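PDB 2X9Q: cyclodipeptide synthetase from Mycobacterium tuberculosis, which joins two tyrosines, delivered as tyrosyl-tRNA, into the cyclic dipeptide cyclo(L-Tyr-L-Tyr), probably an intermediate in mycocyclosin biosynthesis, without using ATP. Local coordinates for residues 117-129 / 221-233. Sequence-based numbering, arbitrary orientation.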
# COMPACT_ATOMS: atom_id res chain seq x y z
N TYR A 117 -6.95 0.93 -4.94
CA TYR A 117 -6.08 0.90 -6.11
C TYR A 117 -5.46 2.26 -6.33
O TYR A 117 -6.07 3.33 -6.11
CB TYR A 117 -6.80 0.37 -7.39
CG TYR A 117 -7.98 1.21 -7.81
CD1 TYR A 117 -9.22 0.99 -7.25
CD2 TYR A 117 -7.84 2.29 -8.75
CE1 TYR A 117 -10.32 1.75 -7.60
CE2 TYR A 117 -8.98 3.09 -9.10
CZ TYR A 117 -10.19 2.76 -8.57
OH TYR A 117 -11.32 3.53 -8.79
N THR A 118 -4.21 2.22 -6.73
CA THR A 118 -3.47 3.47 -6.86
C THR A 118 -3.86 4.16 -8.21
O THR A 118 -3.74 3.56 -9.24
CB THR A 118 -1.96 3.26 -6.67
OG1 THR A 118 -1.76 2.84 -5.32
CG2 THR A 118 -1.18 4.66 -6.81
N ASP A 119 -4.39 5.37 -8.18
CA ASP A 119 -4.77 6.03 -9.43
C ASP A 119 -4.11 7.43 -9.53
O ASP A 119 -4.68 8.38 -10.14
CB ASP A 119 -6.30 6.12 -9.52
CG ASP A 119 -6.85 7.02 -8.44
OD1 ASP A 119 -6.26 7.05 -7.31
OD2 ASP A 119 -7.87 7.69 -8.68
N VAL A 120 -3.00 7.62 -8.83
CA VAL A 120 -2.35 8.93 -8.79
C VAL A 120 -0.87 8.68 -9.11
O VAL A 120 -0.34 7.61 -8.76
CB VAL A 120 -2.47 9.60 -7.38
CG1 VAL A 120 -3.90 10.25 -7.23
CG2 VAL A 120 -2.11 8.56 -6.26
N HIS A 121 -0.24 9.64 -9.79
CA HIS A 121 1.15 9.52 -10.24
C HIS A 121 1.42 8.36 -11.18
O HIS A 121 2.60 8.02 -11.35
CB HIS A 121 2.17 9.54 -9.04
CG HIS A 121 1.94 10.70 -8.12
ND1 HIS A 121 2.28 11.99 -8.46
CD2 HIS A 121 1.36 10.77 -6.89
CE1 HIS A 121 1.92 12.81 -7.48
NE2 HIS A 121 1.33 12.09 -6.54
N VAL A 122 0.37 7.75 -11.75
CA VAL A 122 0.55 6.67 -12.72
C VAL A 122 1.03 7.17 -14.10
O VAL A 122 2.04 6.70 -14.65
CB VAL A 122 -0.76 5.81 -12.82
CG1 VAL A 122 -0.58 4.71 -13.86
CG2 VAL A 122 -0.98 5.20 -11.41
N ALA A 123 0.36 8.16 -14.64
CA ALA A 123 0.81 8.80 -15.93
C ALA A 123 2.24 9.34 -15.72
O ALA A 123 3.10 9.23 -16.57
CB ALA A 123 -0.15 10.01 -16.28
N GLU A 124 2.48 10.01 -14.60
CA GLU A 124 3.85 10.55 -14.35
C GLU A 124 4.94 9.50 -14.36
O GLU A 124 6.04 9.79 -14.82
CB GLU A 124 3.91 11.37 -13.05
CG GLU A 124 3.07 12.65 -13.15
CD GLU A 124 1.47 12.47 -12.90
OE1 GLU A 124 0.80 11.36 -12.85
OE2 GLU A 124 0.85 13.55 -12.72
N SER A 125 4.66 8.31 -13.82
CA SER A 125 5.63 7.25 -13.84
C SER A 125 5.88 6.76 -15.23
O SER A 125 7.01 6.35 -15.54
CB SER A 125 5.13 5.99 -13.02
OG SER A 125 4.65 6.46 -11.77
N TYR A 126 4.84 6.62 -16.02
CA TYR A 126 5.04 6.18 -17.44
C TYR A 126 5.87 7.23 -18.22
O TYR A 126 6.74 6.90 -19.08
CB TYR A 126 3.63 5.98 -18.11
CG TYR A 126 2.82 4.91 -17.48
CD1 TYR A 126 3.43 3.92 -16.66
CD2 TYR A 126 1.45 4.85 -17.68
CE1 TYR A 126 2.63 2.88 -16.01
CE2 TYR A 126 0.68 3.85 -17.12
CZ TYR A 126 1.25 2.87 -16.31
OH TYR A 126 0.42 1.91 -15.76
N GLU A 127 5.60 8.50 -17.99
CA GLU A 127 6.43 9.54 -18.63
C GLU A 127 7.90 9.39 -18.20
O GLU A 127 8.81 9.52 -19.02
CB GLU A 127 6.01 10.91 -18.12
CG GLU A 127 5.15 11.65 -19.04
CD GLU A 127 5.05 13.13 -18.75
OE1 GLU A 127 5.94 13.95 -19.16
OE2 GLU A 127 4.00 13.44 -18.22
N ALA A 128 8.12 9.20 -16.89
CA ALA A 128 9.49 9.11 -16.40
C ALA A 128 10.15 7.86 -16.99
O ALA A 128 11.35 7.81 -17.12
CB ALA A 128 9.54 9.12 -14.81
N LEU A 129 9.36 6.87 -17.44
CA LEU A 129 9.95 5.71 -18.08
C LEU A 129 10.11 5.96 -19.55
O LEU A 129 10.55 5.08 -20.25
CB LEU A 129 9.09 4.46 -17.89
CG LEU A 129 9.14 3.82 -16.48
CD1 LEU A 129 7.88 2.99 -16.21
CD2 LEU A 129 10.42 3.00 -16.23
N THR A 221 14.38 12.09 -12.31
CA THR A 221 12.96 12.19 -12.49
C THR A 221 12.25 10.94 -12.05
O THR A 221 11.25 11.08 -11.37
CB THR A 221 12.55 12.55 -13.96
OG1 THR A 221 13.40 13.59 -14.39
CG2 THR A 221 11.05 13.05 -14.00
N GLN A 222 12.73 9.75 -12.43
CA GLN A 222 12.10 8.52 -11.98
C GLN A 222 12.07 8.45 -10.41
O GLN A 222 11.09 7.98 -9.83
CB GLN A 222 12.74 7.26 -12.53
CG GLN A 222 12.53 7.05 -14.09
CD GLN A 222 13.55 6.04 -14.69
OE1 GLN A 222 14.32 5.41 -13.97
NE2 GLN A 222 13.55 5.89 -16.01
N GLU A 223 13.17 8.92 -9.78
CA GLU A 223 13.27 8.93 -8.28
C GLU A 223 12.28 9.86 -7.68
O GLU A 223 11.63 9.49 -6.73
CB GLU A 223 14.66 9.31 -7.82
CG GLU A 223 15.62 8.23 -8.14
CD GLU A 223 17.10 8.60 -7.78
OE1 GLU A 223 17.37 9.54 -6.98
OE2 GLU A 223 17.96 7.87 -8.29
N GLN A 224 12.20 11.09 -8.21
CA GLN A 224 11.27 12.08 -7.69
C GLN A 224 9.79 11.60 -7.87
O GLN A 224 8.99 11.69 -6.96
CB GLN A 224 11.44 13.43 -8.41
CG GLN A 224 10.55 14.49 -7.72
CD GLN A 224 10.79 14.45 -6.14
OE1 GLN A 224 11.91 14.75 -5.68
NE2 GLN A 224 9.78 14.03 -5.34
N VAL A 225 9.45 11.04 -9.05
CA VAL A 225 8.05 10.57 -9.22
C VAL A 225 7.76 9.39 -8.29
O VAL A 225 6.68 9.30 -7.70
CB VAL A 225 7.78 10.24 -10.73
CG1 VAL A 225 6.45 9.44 -10.92
CG2 VAL A 225 7.82 11.59 -11.51
N CYS A 226 8.73 8.49 -8.14
CA CYS A 226 8.53 7.35 -7.24
C CYS A 226 8.33 7.84 -5.78
O CYS A 226 7.45 7.35 -5.06
CB CYS A 226 9.75 6.41 -7.31
SG CYS A 226 9.54 4.93 -6.35
N MSE A 227 9.13 8.81 -5.37
CA MSE A 227 8.93 9.46 -4.02
C MSE A 227 7.51 10.03 -3.93
O MSE A 227 6.84 9.91 -2.89
CB MSE A 227 9.99 10.53 -3.77
CG MSE A 227 9.87 11.31 -2.38
SE MSE A 227 10.34 10.04 -0.95
CE MSE A 227 12.35 10.26 -1.32
N ASP A 228 7.02 10.66 -5.00
CA ASP A 228 5.67 11.22 -4.94
C ASP A 228 4.61 10.13 -4.78
O ASP A 228 3.63 10.30 -4.04
CB ASP A 228 5.35 12.04 -6.22
CG ASP A 228 6.11 13.37 -6.30
OD1 ASP A 228 6.71 13.87 -5.31
OD2 ASP A 228 6.14 13.91 -7.41
N TYR A 229 4.77 9.06 -5.52
CA TYR A 229 3.85 7.92 -5.59
C TYR A 229 3.81 7.26 -4.18
O TYR A 229 2.75 7.07 -3.62
CB TYR A 229 4.41 6.94 -6.64
CG TYR A 229 3.59 5.70 -6.93
CD1 TYR A 229 3.49 4.65 -5.97
CD2 TYR A 229 2.93 5.54 -8.20
CE1 TYR A 229 2.68 3.45 -6.27
CE2 TYR A 229 2.12 4.36 -8.51
CZ TYR A 229 2.00 3.32 -7.53
OH TYR A 229 1.23 2.19 -7.82
N ILE A 230 4.98 7.07 -3.57
CA ILE A 230 5.10 6.43 -2.21
C ILE A 230 4.55 7.36 -1.13
O ILE A 230 3.81 6.92 -0.22
CB ILE A 230 6.56 6.10 -1.97
CG1 ILE A 230 6.90 4.78 -2.72
CG2 ILE A 230 6.83 5.92 -0.47
CD1 ILE A 230 8.47 4.62 -2.85
N CYS A 231 4.84 8.65 -1.24
CA CYS A 231 4.23 9.62 -0.34
C CYS A 231 2.68 9.65 -0.38
O CYS A 231 2.05 9.77 0.68
CB CYS A 231 4.82 11.03 -0.53
SG CYS A 231 6.55 11.08 0.07
N ALA A 232 2.07 9.52 -1.57
CA ALA A 232 0.66 9.42 -1.71
C ALA A 232 -0.01 8.15 -1.08
O ALA A 232 -1.14 8.25 -0.60
CB ALA A 232 0.24 9.52 -3.19
N GLU A 233 0.64 7.00 -1.13
CA GLU A 233 0.17 5.78 -0.43
C GLU A 233 0.48 5.82 1.06
O GLU A 233 -0.16 5.10 1.84
CB GLU A 233 0.92 4.55 -0.95
CG GLU A 233 0.53 4.32 -2.39
CD GLU A 233 1.21 3.09 -3.01
OE1 GLU A 233 2.13 2.50 -2.34
OE2 GLU A 233 0.79 2.76 -4.16
O HOH W 1 4.35 12.79 -10.10
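Thr118 and Glu233 meet in one of two direct hydrogen bonds between the segments: Thr118 OG1 donates to Glu233 OE2 over 2.8 Å, reaching the anti side of the carboxylate. Threonine suits this place because its two branches part company. With CG2 anti to the backbone N, the methyl lies against the Tyr229 ring, 3.5 Å from CZ, while the hydroxyl turns to the acid. At the other end the extended Gln222 sends NE2 to Ala128 O (3.1 Å); this oxygen lies in the Gln222 amide plane, while NE2 comes from above the carbonyl plane.

Val225 closes the middle. Its CG1 rests on Glu124 CB and covers the polar Ser125 OG, which donates to His121 O at 2.6 Å. Small Ala128 lets its CA come within 5.2 Å of Gln222 CA, CB touching Gln222 CG. The nearly antiparallel segment axes (164°) approach to 9.2 Å.

His121, the N-cap of helix 122-128, lays its ring across Asp228, whose CB makes a CH-pi contact over one face, 3.8 Å from the centroid. A water bonded to His121 ND1 also reaches Asp228 OD2 weakly.

Tyr229 and Glu233 probably line the substrate site, near the probable nucleophile Ser88, so the contact probably borders the catalytic pocket. It flanks the mainly parallel sheet of a Rossmann-like domain, as in class I tRNA synthetases, where strand 112-117 leads toward helix 122-128. Helix 133-158 packs against Val122 and Tyr126; helices 177-192 and 194-210 flank helix 220-244.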